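Local coordinates for protein RsfP (PDB 4GLJ) that probably catalyses the phosphorolysis of methylthioadenosine to adenine and methylthioribose 1-phosphate, and binds the dye rhodamine B in the crystal, at residues T105-D110 with T221-W226; T170-E175 with M191-I196; A158-G163 with Q250-Q255. All coordinates share one frame; numbering follows the deposited sequence.

Interaction 1: T105-D110 with T221-W226; sequences TLKPLD and TDFDCW. With RHB (N-[9-(2-carboxyphenyl)-6-(diethylamino)-3H-xanthen-3-ylidene]-N-ethylethanaminium), chain C.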
loop_
_atom_site.group_PDB
_atom_site.type_symbol
_atom_site.label_atom_id
_atom_site.label_comp_id
_atom_site.label_asym_id
_atom_site.label_seq_id
_atom_site.Cartn_x
_atom_site.Cartn_y
_atom_site.Cartn_z
ATOM N N THR A 105 -11.798 4.690 25.767
ATOM C CA THR A 105 -11.787 5.969 26.463
ATOM C C THR A 105 -11.865 7.179 25.531
ATOM O O THR A 105 -12.039 8.290 26.007
ATOM C CB THR A 105 -10.490 6.100 27.231
ATOM O OG1 THR A 105 -9.444 5.797 26.309
ATOM C CG2 THR A 105 -10.500 5.114 28.419
ATOM N N LEU A 106 -11.705 6.991 24.209
ATOM C CA LEU A 106 -11.938 8.101 23.251
ATOM C C LEU A 106 -13.353 7.986 22.697
ATOM O O LEU A 106 -13.640 7.117 21.811
ATOM C CB LEU A 106 -10.922 8.092 22.110
ATOM C CG LEU A 106 -9.487 7.927 22.610
ATOM C CD1 LEU A 106 -8.535 7.747 21.449
ATOM C CD2 LEU A 106 -9.067 9.135 23.404
ATOM N N LYS A 107 -14.245 8.841 23.209
ATOM C CA LYS A 107 -15.687 8.750 22.909
ATOM C C LYS A 107 -16.170 9.764 21.858
ATOM O O LYS A 107 -15.556 10.851 21.685
ATOM C CB LYS A 107 -16.517 8.969 24.221
ATOM C CG LYS A 107 -16.431 7.752 25.105
ATOM C CD LYS A 107 -16.582 8.130 26.566
ATOM C CE LYS A 107 -16.719 6.886 27.430
ATOM N NZ LYS A 107 -15.681 5.834 27.215
ATOM N N PRO A 108 -17.284 9.454 21.160
ATOM C CA PRO A 108 -17.877 10.459 20.240
ATOM C C PRO A 108 -18.082 11.817 20.914
ATOM O O PRO A 108 -18.521 11.887 22.065
ATOM C CB PRO A 108 -19.204 9.833 19.842
ATOM C CG PRO A 108 -18.891 8.347 19.898
ATOM C CD PRO A 108 -17.970 8.148 21.077
ATOM N N LEU A 109 -17.762 12.871 20.174
ATOM C CA LEU A 109 -17.709 14.259 20.647
ATOM C C LEU A 109 -16.455 14.620 21.455
ATOM O O LEU A 109 -16.234 15.792 21.757
ATOM C CB LEU A 109 -18.971 14.665 21.442
ATOM C CG LEU A 109 -20.344 14.395 20.851
ATOM C CD1 LEU A 109 -21.287 15.050 21.829
ATOM C CD2 LEU A 109 -20.551 14.931 19.455
ATOM N N ASP A 110 -15.608 13.647 21.785
ATOM C CA ASP A 110 -14.312 14.016 22.319
ATOM C C ASP A 110 -13.479 14.581 21.174
ATOM O O ASP A 110 -13.732 14.296 19.943
ATOM C CB ASP A 110 -13.560 12.832 22.886
ATOM C CG ASP A 110 -14.102 12.349 24.231
ATOM O OD1 ASP A 110 -14.996 13.007 24.846
ATOM O OD2 ASP A 110 -13.619 11.237 24.638
ATOM N N THR A 221 -15.979 11.038 15.889
ATOM C CA THR A 221 -17.351 11.006 15.413
ATOM C C THR A 221 -18.028 9.689 15.731
ATOM O O THR A 221 -19.275 9.585 15.711
ATOM C CB THR A 221 -17.499 11.308 13.921
ATOM O OG1 THR A 221 -16.567 10.506 13.187
ATOM C CG2 THR A 221 -17.250 12.793 13.647
ATOM N N ASP A 222 -17.253 8.687 16.072
ATOM C CA ASP A 222 -17.871 7.444 16.519
ATOM C C ASP A 222 -16.754 6.421 16.769
ATOM O O ASP A 222 -15.597 6.703 16.554
ATOM C CB ASP A 222 -18.954 6.926 15.519
ATOM C CG ASP A 222 -19.988 5.952 16.177
ATOM O OD1 ASP A 222 -19.812 5.583 17.374
ATOM O OD2 ASP A 222 -20.970 5.526 15.493
ATOM N N PHE A 223 -17.117 5.289 17.337
ATOM C CA PHE A 223 -16.180 4.202 17.422
ATOM C C PHE A 223 -16.081 3.807 15.959
ATOM O O PHE A 223 -17.028 4.017 15.172
ATOM C CB PHE A 223 -16.612 3.185 18.493
ATOM C CG PHE A 223 -16.573 3.742 19.909
ATOM C CD1 PHE A 223 -17.781 4.026 20.611
ATOM C CD2 PHE A 223 -15.321 4.004 20.555
ATOM C CE1 PHE A 223 -17.731 4.547 21.910
ATOM C CE2 PHE A 223 -15.278 4.517 21.848
ATOM C CZ PHE A 223 -16.473 4.780 22.530
ATOM N N ASP A 224 -14.928 3.266 15.603
ATOM C CA ASP A 224 -14.787 2.627 14.335
ATOM C C ASP A 224 -15.762 1.481 14.570
ATOM O O ASP A 224 -16.392 1.392 15.629
ATOM C CB ASP A 224 -13.332 2.281 14.056
ATOM C CG ASP A 224 -13.086 2.071 12.598
ATOM O OD1 ASP A 224 -13.813 2.593 11.714
ATOM O OD2 ASP A 224 -12.221 1.246 12.288
ATOM N N CYS A 225 -15.897 0.650 13.539
ATOM C CA CYS A 225 -16.712 -0.585 13.499
ATOM C C CYS A 225 -16.436 -1.674 14.568
ATOM O O CYS A 225 -17.234 -2.609 14.688
ATOM C CB CYS A 225 -16.463 -1.184 12.112
ATOM S SG CYS A 225 -14.794 -1.846 11.879
ATOM N N TRP A 226 -15.327 -1.581 15.312
ATOM C CA TRP A 226 -15.029 -2.535 16.394
ATOM C C TRP A 226 -16.101 -2.532 17.479
ATOM O O TRP A 226 -15.988 -3.231 18.487
ATOM C CB TRP A 226 -13.578 -2.385 16.883
ATOM C CG TRP A 226 -13.355 -1.219 17.819
ATOM C CD1 TRP A 226 -13.271 0.133 17.495
ATOM C CD2 TRP A 226 -13.190 -1.265 19.283
ATOM N NE1 TRP A 226 -13.078 0.901 18.620
ATOM C CE2 TRP A 226 -13.021 0.130 19.721
ATOM C CE3 TRP A 226 -13.177 -2.280 20.239
ATOM C CZ2 TRP A 226 -12.841 0.463 21.051
ATOM C CZ3 TRP A 226 -12.993 -1.929 21.579
ATOM C CH2 TRP A 226 -12.828 -0.591 21.973
HETATM O O2 RHB C . -19.331 6.712 13.130
HETATM C C26 RHB C . -20.283 7.460 12.814
HETATM C C19 RHB C . -20.035 8.375 11.646
HETATM C C14 RHB C . -18.942 8.127 10.855
HETATM C C15 RHB C . -18.676 8.946 9.764
HETATM C C16 RHB C . -19.477 10.043 9.471
HETATM C C17 RHB C . -20.576 10.312 10.279
HETATM C C18 RHB C . -20.839 9.479 11.361
HETATM C C9 RHB C . -18.081 6.945 11.099
HETATM C C8 RHB C . -18.687 5.651 11.476
HETATM C C13 RHB C . -20.064 5.604 11.643
HETATM C C12 RHB C . -20.672 4.420 12.022
HETATM C C11 RHB C . -19.917 3.270 12.226
HETATM N N1 RHB C . -20.639 2.105 12.606
HETATM C C35 RHB C . -21.675 1.785 11.601
HETATM C C36 RHB C . -23.066 2.151 12.085
HETATM C C22 RHB C . -19.784 0.915 12.810
HETATM C C23 RHB C . -20.435 -0.323 12.216
HETATM C C10 RHB C . -18.516 3.322 12.054
HETATM C C7 RHB C . -17.878 4.524 11.665
HETATM O O1 RHB C . -16.486 4.623 11.494
HETATM C C1 RHB C . -15.857 5.818 11.117
HETATM C C2 RHB C . -16.615 6.988 10.908
HETATM C C6 RHB C . -14.467 5.912 10.932
HETATM C C5 RHB C . -13.933 7.161 10.557
HETATM C C4 RHB C . -14.691 8.301 10.368
HETATM C C3 RHB C . -16.053 8.210 10.542
HETATM N N2 RHB C . -12.585 7.299 10.291
HETATM C C24 RHB C . -12.303 6.004 9.708
HETATM C C25 RHB C . -11.556 6.265 8.433
HETATM C C33 RHB C . -12.488 8.171 9.118
HETATM C C34 RHB C . -12.925 9.592 9.443
HETATM O O3 RHB C . -21.368 7.467 13.462
#
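The ring of Phe223 carries Pro108 over one face and meets Lys107 and the carbonyl of Leu106 obliquely. Pro108 CD makes a CH-pi contact, 4.1 Å from the centroid of the Phe223 ring and 28° off its normal, and the two side chains cross at about a right angle. Leu106 O approaches Phe223 CE2 to 3.1 Å, while Lys107 CG lies 3.9 Å from Phe223 CZ, the aliphatic part of the lysine running alongside the ring. His227 also stacks with Phe223. The residues from Lys107 to Asp110 form a type II beta turn in the phosphorylase-superfamily fold, between strands 92-101 and 111-119. Proline suits the second position, where its ring fixes phi, and Leu109 takes the positive phi of the third. Asp110 closes the turn twice: its backbone N bonds to Lys107 O, and its OD2 accepts Lys107 N at 2.9 Å from above the carboxylate plane. His166 and Gln164 hold the same carboxylate, and Lys107 NZ turns to Glu104 O.

Facing the turn, the chain leaves strand 213-221 and bends at Asp222, whose CA lies 3.6 Å from Pro108 CG. No hydrogen bond joins the two segments; van der Waals packing and the CH-pi contact do. On its other side the 221-226 segment lines the rhodamine B pocket. Thr221 OG1, which bonds to Val99 O, is 3.5 Å from C3 of the dye. Asp222 borders the dye too, but the modelled approach of its CB is too short to be trusted, which leaves the details of that meeting doubtful. Within its own segment, Asp222 OD1 accepts Phe223 N at 2.7 Å, from above the carboxylate plane.

Interaction 2: T170-E175 with M191-I196; sequences TYVCIE and MQADII. With RHB (N-[9-(2-carboxyphenyl)-6-(diethylamino)-3H-xanthen-3-ylidene]-N-ethylethanaminium), chain C.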
loop_
_atom_site.group_PDB
_atom_site.type_symbol
_atom_site.label_atom_id
_atom_site.label_comp_id
_atom_site.label_asym_id
_atom_site.label_seq_id
_atom_site.Cartn_x
_atom_site.Cartn_y
_atom_site.Cartn_z
ATOM N N THR A 170 -2.024 8.186 18.608
ATOM C CA THR A 170 -1.552 7.832 17.264
ATOM C C THR A 170 -2.710 7.741 16.271
ATOM O O THR A 170 -3.671 7.006 16.547
ATOM C CB THR A 170 -0.799 6.498 17.284
ATOM O OG1 THR A 170 0.375 6.701 18.053
ATOM C CG2 THR A 170 -0.404 6.104 15.856
ATOM N N TYR A 171 -2.629 8.510 15.159
ATOM C CA TYR A 171 -3.654 8.566 14.084
ATOM C C TYR A 171 -3.210 7.614 12.998
ATOM O O TYR A 171 -2.137 7.764 12.433
ATOM C CB TYR A 171 -3.692 9.999 13.508
ATOM C CG TYR A 171 -4.620 10.336 12.322
ATOM C CD1 TYR A 171 -4.394 9.820 10.997
ATOM C CD2 TYR A 171 -5.662 11.262 12.478
ATOM C CE1 TYR A 171 -5.225 10.206 9.898
ATOM C CE2 TYR A 171 -6.460 11.652 11.364
ATOM C CZ TYR A 171 -6.247 11.113 10.097
ATOM O OH TYR A 171 -7.078 11.595 9.055
ATOM N N VAL A 172 -4.061 6.626 12.662
ATOM C CA VAL A 172 -3.690 5.775 11.522
ATOM C C VAL A 172 -4.536 6.299 10.348
ATOM O O VAL A 172 -5.737 6.446 10.465
ATOM C CB VAL A 172 -3.907 4.255 11.787
ATOM C CG1 VAL A 172 -5.346 3.982 12.165
ATOM C CG2 VAL A 172 -3.619 3.470 10.484
ATOM N N CYS A 173 -3.880 6.515 9.187
ATOM C CA CYS A 173 -4.548 7.058 8.033
ATOM C C CYS A 173 -4.697 5.932 7.035
ATOM O O CYS A 173 -3.704 5.406 6.604
ATOM C CB CYS A 173 -3.705 8.137 7.381
ATOM S SG CYS A 173 -4.744 9.168 6.250
ATOM N N ILE A 174 -5.936 5.688 6.590
ATOM C CA ILE A 174 -6.172 4.623 5.619
ATOM C C ILE A 174 -6.627 5.262 4.327
ATOM O O ILE A 174 -6.990 6.484 4.269
ATOM C CB ILE A 174 -7.225 3.603 6.153
ATOM C CG1 ILE A 174 -8.618 4.275 6.330
ATOM C CG2 ILE A 174 -6.706 2.877 7.433
ATOM C CD1 ILE A 174 -9.760 3.236 6.447
ATOM N N GLU A 175 -6.598 4.461 3.273
ATOM C CA GLU A 175 -6.908 4.944 1.934
ATOM C C GLU A 175 -8.404 5.314 1.806
ATOM O O GLU A 175 -8.698 6.329 1.227
ATOM C CB GLU A 175 -6.531 3.855 0.885
ATOM C CG GLU A 175 -6.731 4.298 -0.568
ATOM C CD GLU A 175 -5.945 5.602 -0.846
ATOM O OE1 GLU A 175 -4.723 5.600 -0.610
ATOM O OE2 GLU A 175 -6.500 6.670 -1.309
ATOM N N MET A 191 -1.545 -2.420 16.618
ATOM C CA MET A 191 -0.397 -1.551 16.236
ATOM C C MET A 191 -0.355 -0.344 17.169
ATOM O O MET A 191 0.442 0.525 16.957
ATOM C CB MET A 191 -0.561 -0.979 14.819
ATOM C CG MET A 191 -0.475 -1.976 13.680
ATOM S SD MET A 191 -1.325 -1.347 12.199
ATOM C CE MET A 191 -0.818 0.316 12.066
ATOM N N GLN A 192 -1.240 -0.293 18.165
ATOM C CA GLN A 192 -1.324 0.830 19.153
ATOM C C GLN A 192 -1.813 2.136 18.540
ATOM O O GLN A 192 -1.413 3.182 18.992
ATOM C CB GLN A 192 0.036 1.156 19.772
ATOM C CG GLN A 192 0.918 -0.022 20.074
ATOM C CD GLN A 192 0.524 -0.653 21.358
ATOM O OE1 GLN A 192 1.183 -0.460 22.363
ATOM N NE2 GLN A 192 -0.580 -1.397 21.343
ATOM N N ALA A 193 -2.593 2.088 17.485
ATOM C CA ALA A 193 -3.195 3.279 16.993
ATOM C C ALA A 193 -4.442 3.585 17.866
ATOM O O ALA A 193 -5.092 2.652 18.342
ATOM C CB ALA A 193 -3.615 3.081 15.543
ATOM N N ASP A 194 -4.853 4.863 17.940
ATOM C CA ASP A 194 -5.915 5.306 18.848
ATOM C C ASP A 194 -7.145 5.843 18.105
ATOM O O ASP A 194 -8.264 5.719 18.595
ATOM C CB ASP A 194 -5.339 6.414 19.743
ATOM C CG ASP A 194 -4.203 5.885 20.629
ATOM O OD1 ASP A 194 -3.055 6.382 20.526
ATOM O OD2 ASP A 194 -4.467 4.911 21.407
ATOM N N ILE A 195 -6.905 6.451 16.956
ATOM C CA ILE A 195 -7.927 7.037 16.107
ATOM C C ILE A 195 -7.552 6.727 14.629
ATOM O O ILE A 195 -6.387 6.506 14.317
ATOM C CB ILE A 195 -8.066 8.547 16.336
ATOM C CG1 ILE A 195 -6.746 9.295 16.018
ATOM C CG2 ILE A 195 -8.557 8.803 17.786
ATOM C CD1 ILE A 195 -6.768 10.822 16.180
ATOM N N ILE A 196 -8.572 6.743 13.778
ATOM C CA ILE A 196 -8.505 6.419 12.397
ATOM C C ILE A 196 -9.134 7.484 11.541
ATOM O O ILE A 196 -10.312 7.905 11.747
ATOM C CB ILE A 196 -9.104 5.001 12.116
ATOM C CG1 ILE A 196 -9.064 4.669 10.587
ATOM C CG2 ILE A 196 -10.523 4.859 12.664
ATOM C CD1 ILE A 196 -8.943 3.175 10.392
HETATM O O2 RHB C . -19.331 6.712 13.130
HETATM C C26 RHB C . -20.283 7.460 12.814
HETATM C C19 RHB C . -20.035 8.375 11.646
HETATM C C14 RHB C . -18.942 8.127 10.855
HETATM C C15 RHB C . -18.676 8.946 9.764
HETATM C C16 RHB C . -19.477 10.043 9.471
HETATM C C17 RHB C . -20.576 10.312 10.279
HETATM C C18 RHB C . -20.839 9.479 11.361
HETATM C C9 RHB C . -18.081 6.945 11.099
HETATM C C8 RHB C . -18.687 5.651 11.476
HETATM C C13 RHB C . -20.064 5.604 11.643
HETATM C C12 RHB C . -20.672 4.420 12.022
HETATM C C11 RHB C . -19.917 3.270 12.226
HETATM N N1 RHB C . -20.639 2.105 12.606
HETATM C C35 RHB C . -21.675 1.785 11.601
HETATM C C36 RHB C . -23.066 2.151 12.085
HETATM C C22 RHB C . -19.784 0.915 12.810
HETATM C C23 RHB C . -20.435 -0.323 12.216
HETATM C C10 RHB C . -18.516 3.322 12.054
HETATM C C7 RHB C . -17.878 4.524 11.665
HETATM O O1 RHB C . -16.486 4.623 11.494
HETATM C C1 RHB C . -15.857 5.818 11.117
HETATM C C2 RHB C . -16.615 6.988 10.908
HETATM C C6 RHB C . -14.467 5.912 10.932
HETATM C C5 RHB C . -13.933 7.161 10.557
HETATM C C4 RHB C . -14.691 8.301 10.368
HETATM C C3 RHB C . -16.053 8.210 10.542
HETATM N N2 RHB C . -12.585 7.299 10.291
HETATM C C24 RHB C . -12.303 6.004 9.708
HETATM C C25 RHB C . -11.556 6.265 8.433
HETATM C C33 RHB C . -12.488 8.171 9.118
HETATM C C34 RHB C . -12.925 9.592 9.443
HETATM O O3 RHB C . -21.368 7.467 13.462
HETATM O O HOH W 1 1.225 4.323 19.009
#
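Val172 and Ile196 run alongside each other in the same direction, with Val172 CG1 3.9 Å from Ile196 CB. Ala193 CB rests on Val172 CB and CG1, a methyl being enough beside the valine, and Ile174 CG2 meets Ile196 CD1 at 3.7 Å. Ile196 CG1, anti to the backbone N (chi1 178°), also touches one N-ethyl group of rhodamine B (C24 and C25). On the opposite face of the sheet Ile195 CD1 packs on Tyr171 CD2, the two side chains crossing at about a right angle; Tyr171 OH is held by the backbone N of Thr199 and Asn200. Beta-branched Val172, Ile195 and Ile196 suit the extended backbones, adjacent parallel strands of a beta-alpha-beta unit joined through helix 182-190. Val172 N bonds to Ile195 O at 2.9 Å. Thr170 O takes two donors, Asp194 N at 2.8 Å and, weakly, Ile195 N. Unlike these buried apolar side chains, the Thr170 end is partly exposed, and polar bonds and a water join the packing. Asp194 OD1 accepts Thr170 N through its anti lone pair (2.8 Å). Gln192, exposed and with positive phi, ends helix 182-190 in a Schellman motif, and one water bridges Gln192 O and Thr170 OG1, 2.7 Å from the hydroxyl. Ala183 of a neighbouring subunit packs on Thr170.

Interaction 3: A158-G163 with Q250-Q255; sequences ADIADG and QQVIKQ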
loop_
_atom_site.group_PDB
_atom_site.type_symbol
_atom_site.label_atom_id
_atom_site.label_comp_id
_atom_site.label_asym_id
_atom_site.label_seq_id
_atom_site.Cartn_x
_atom_site.Cartn_y
_atom_site.Cartn_z
ATOM N N ALA A 158 -11.508 27.264 25.271
ATOM C CA ALA A 158 -12.767 27.350 24.542
ATOM C C ALA A 158 -13.938 26.955 25.443
ATOM O O ALA A 158 -15.099 27.166 25.089
ATOM C CB ALA A 158 -12.682 26.425 23.346
ATOM N N ASP A 159 -13.636 26.334 26.587
ATOM C CA ASP A 159 -14.680 25.871 27.531
ATOM C C ASP A 159 -15.828 25.057 26.872
ATOM O O ASP A 159 -17.022 25.415 26.986
ATOM C CB ASP A 159 -15.237 27.056 28.352
ATOM C CG ASP A 159 -15.985 26.608 29.623
ATOM O OD1 ASP A 159 -15.972 25.411 30.008
ATOM O OD2 ASP A 159 -16.595 27.475 30.262
ATOM N N ILE A 160 -15.465 23.967 26.204
ATOM C CA ILE A 160 -16.406 23.103 25.480
ATOM C C ILE A 160 -17.277 22.333 26.488
ATOM O O ILE A 160 -16.777 21.859 27.500
ATOM C CB ILE A 160 -15.644 22.171 24.530
ATOM C CG1 ILE A 160 -14.761 22.997 23.557
ATOM C CG2 ILE A 160 -16.608 21.233 23.776
ATOM C CD1 ILE A 160 -15.520 23.887 22.590
ATOM N N ALA A 161 -18.591 22.275 26.243
ATOM C CA ALA A 161 -19.548 21.666 27.185
ATOM C C ALA A 161 -19.557 20.135 27.085
ATOM O O ALA A 161 -19.637 19.446 28.081
ATOM C CB ALA A 161 -20.941 22.224 26.950
ATOM N N ASP A 162 -19.471 19.614 25.871
ATOM C CA ASP A 162 -19.577 18.200 25.667
ATOM C C ASP A 162 -18.159 17.593 25.498
ATOM O O ASP A 162 -17.323 18.211 24.846
ATOM C CB ASP A 162 -20.407 17.970 24.391
ATOM C CG ASP A 162 -21.856 18.514 24.515
ATOM O OD1 ASP A 162 -22.164 19.326 25.427
ATOM O OD2 ASP A 162 -22.695 18.118 23.684
ATOM N N GLY A 163 -17.892 16.423 26.091
ATOM C CA GLY A 163 -16.648 15.660 25.796
ATOM C C GLY A 163 -15.415 16.071 26.573
ATOM O O GLY A 163 -15.503 16.884 27.467
ATOM N N GLN A 250 -14.940 24.963 15.804
ATOM C CA GLN A 250 -14.824 26.395 15.550
ATOM C C GLN A 250 -14.384 27.211 16.779
ATOM O O GLN A 250 -13.546 28.129 16.639
ATOM C CB GLN A 250 -16.148 27.001 15.024
ATOM C CG GLN A 250 -16.674 26.361 13.744
ATOM C CD GLN A 250 -15.928 26.793 12.479
ATOM O OE1 GLN A 250 -15.008 27.638 12.522
ATOM N NE2 GLN A 250 -16.325 26.219 11.337
ATOM N N GLN A 251 -14.934 26.884 17.956
ATOM C CA GLN A 251 -14.516 27.583 19.205
ATOM C C GLN A 251 -13.061 27.311 19.543
ATOM O O GLN A 251 -12.284 28.232 19.893
ATOM C CB GLN A 251 -15.425 27.240 20.404
ATOM C CG GLN A 251 -16.901 27.416 20.143
ATOM C CD GLN A 251 -17.195 28.759 19.500
ATOM O OE1 GLN A 251 -16.645 29.805 19.917
ATOM N NE2 GLN A 251 -18.064 28.748 18.475
ATOM N N VAL A 252 -12.651 26.055 19.310
ATOM C CA VAL A 252 -11.287 25.690 19.576
ATOM C C VAL A 252 -10.315 26.415 18.646
ATOM O O VAL A 252 -9.293 26.928 19.116
ATOM C CB VAL A 252 -11.075 24.141 19.528
ATOM C CG1 VAL A 252 -9.599 23.832 19.833
ATOM C CG2 VAL A 252 -12.036 23.434 20.538
ATOM N N ILE A 253 -10.610 26.413 17.343
ATOM C CA ILE A 253 -9.843 27.138 16.326
ATOM C C ILE A 253 -9.733 28.632 16.700
ATOM O O ILE A 253 -8.636 29.224 16.610
ATOM C CB ILE A 253 -10.551 26.969 14.933
ATOM C CG1 ILE A 253 -10.304 25.561 14.346
ATOM C CG2 ILE A 253 -10.190 28.031 13.911
ATOM C CD1 ILE A 253 -11.375 25.269 13.276
ATOM N N LYS A 254 -10.856 29.256 17.068
ATOM C CA LYS A 254 -10.797 30.689 17.514
ATOM C C LYS A 254 -9.695 30.896 18.568
ATOM O O LYS A 254 -8.811 31.731 18.412
ATOM C CB LYS A 254 -12.177 31.199 17.994
ATOM C CG LYS A 254 -12.960 31.727 16.827
ATOM C CD LYS A 254 -14.383 32.233 17.129
ATOM C CE LYS A 254 -15.374 31.085 16.987
ATOM N NZ LYS A 254 -16.728 31.579 16.623
ATOM N N GLN A 255 -9.719 30.071 19.602
ATOM C CA GLN A 255 -8.719 30.121 20.668
ATOM C C GLN A 255 -7.305 29.804 20.208
ATOM O O GLN A 255 -6.353 30.465 20.643
ATOM C CB GLN A 255 -9.121 29.197 21.815
ATOM C CG GLN A 255 -10.417 29.563 22.555
ATOM C CD GLN A 255 -10.450 30.984 23.110
ATOM O OE1 GLN A 255 -9.447 31.559 23.504
ATOM N NE2 GLN A 255 -11.617 31.560 23.087
#
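Ala158 CB points at the helix and sits 3.9 Å from Gln251 O, while Gln255 CG, one turn further on, approaches Ala158 N to 3.7 Å. A methyl suits the close approach of the backbones, the CA atoms of Ala158 and Val252 being 5.4 Å apart. Ile160 adds the longer reach: its CD1 comes 4.0 Å from Gln251 CB and 4.1 Å from Val252 CG2, and the isoleucine side chain crosses that of Val252 at about a right angle. Its chi1 (-56°) sets CG1 beside the valine methyl, and chi2 (-65°) then brings CD1 to Gln251 and Val252. No hydrogen bond joins the segments. Gln251 and Gln255 contribute the aliphatic carbons near their backbones, and glutamine suits a helix flank at the surface that needs apolar contact close in and a polar group further out. Gln251 O is meanwhile engaged inside the helix, accepting Gln255 N at 3.2 Å.

The next shell places these groups. Asp159 leaves helix 145-157 with positive phi, turning the chain so that Ile160 comes back against Val252 and also rests on Tyr155. Ala154 of that helix touches Val252 and Gln255, and Asp162 forms a salt bridge with Lys244. The contact thus packs the end of helix 145-157 and the loop leading into strand 165-167 against the middle of helix 237-263.

Along the chain the first segments of interactions 1, 3 and 2 come in that order, followed by the second segments of 2, 1 and 3. Interaction 2 is therefore nested within both other loops, while 1 and 3 alternate. Interactions 1 and 2 have centres about 13 Å apart and touch where Leu106 CD1 lies 3.5 Å from Asp194 O; both border the rhodamine B site. Interaction 3 meets interaction 1 through Gly163 and Asp110, though its centre lies about 18 Å from that of interaction 1 and about 24 Å from that of interaction 2. Strand 111-119, which follows segment 105-110, pairs with strands 165-167, 169-173 and 213-221, so one sheet runs beside the dye pocket and receives strand 165-167, into which the loop of interaction 3 leads.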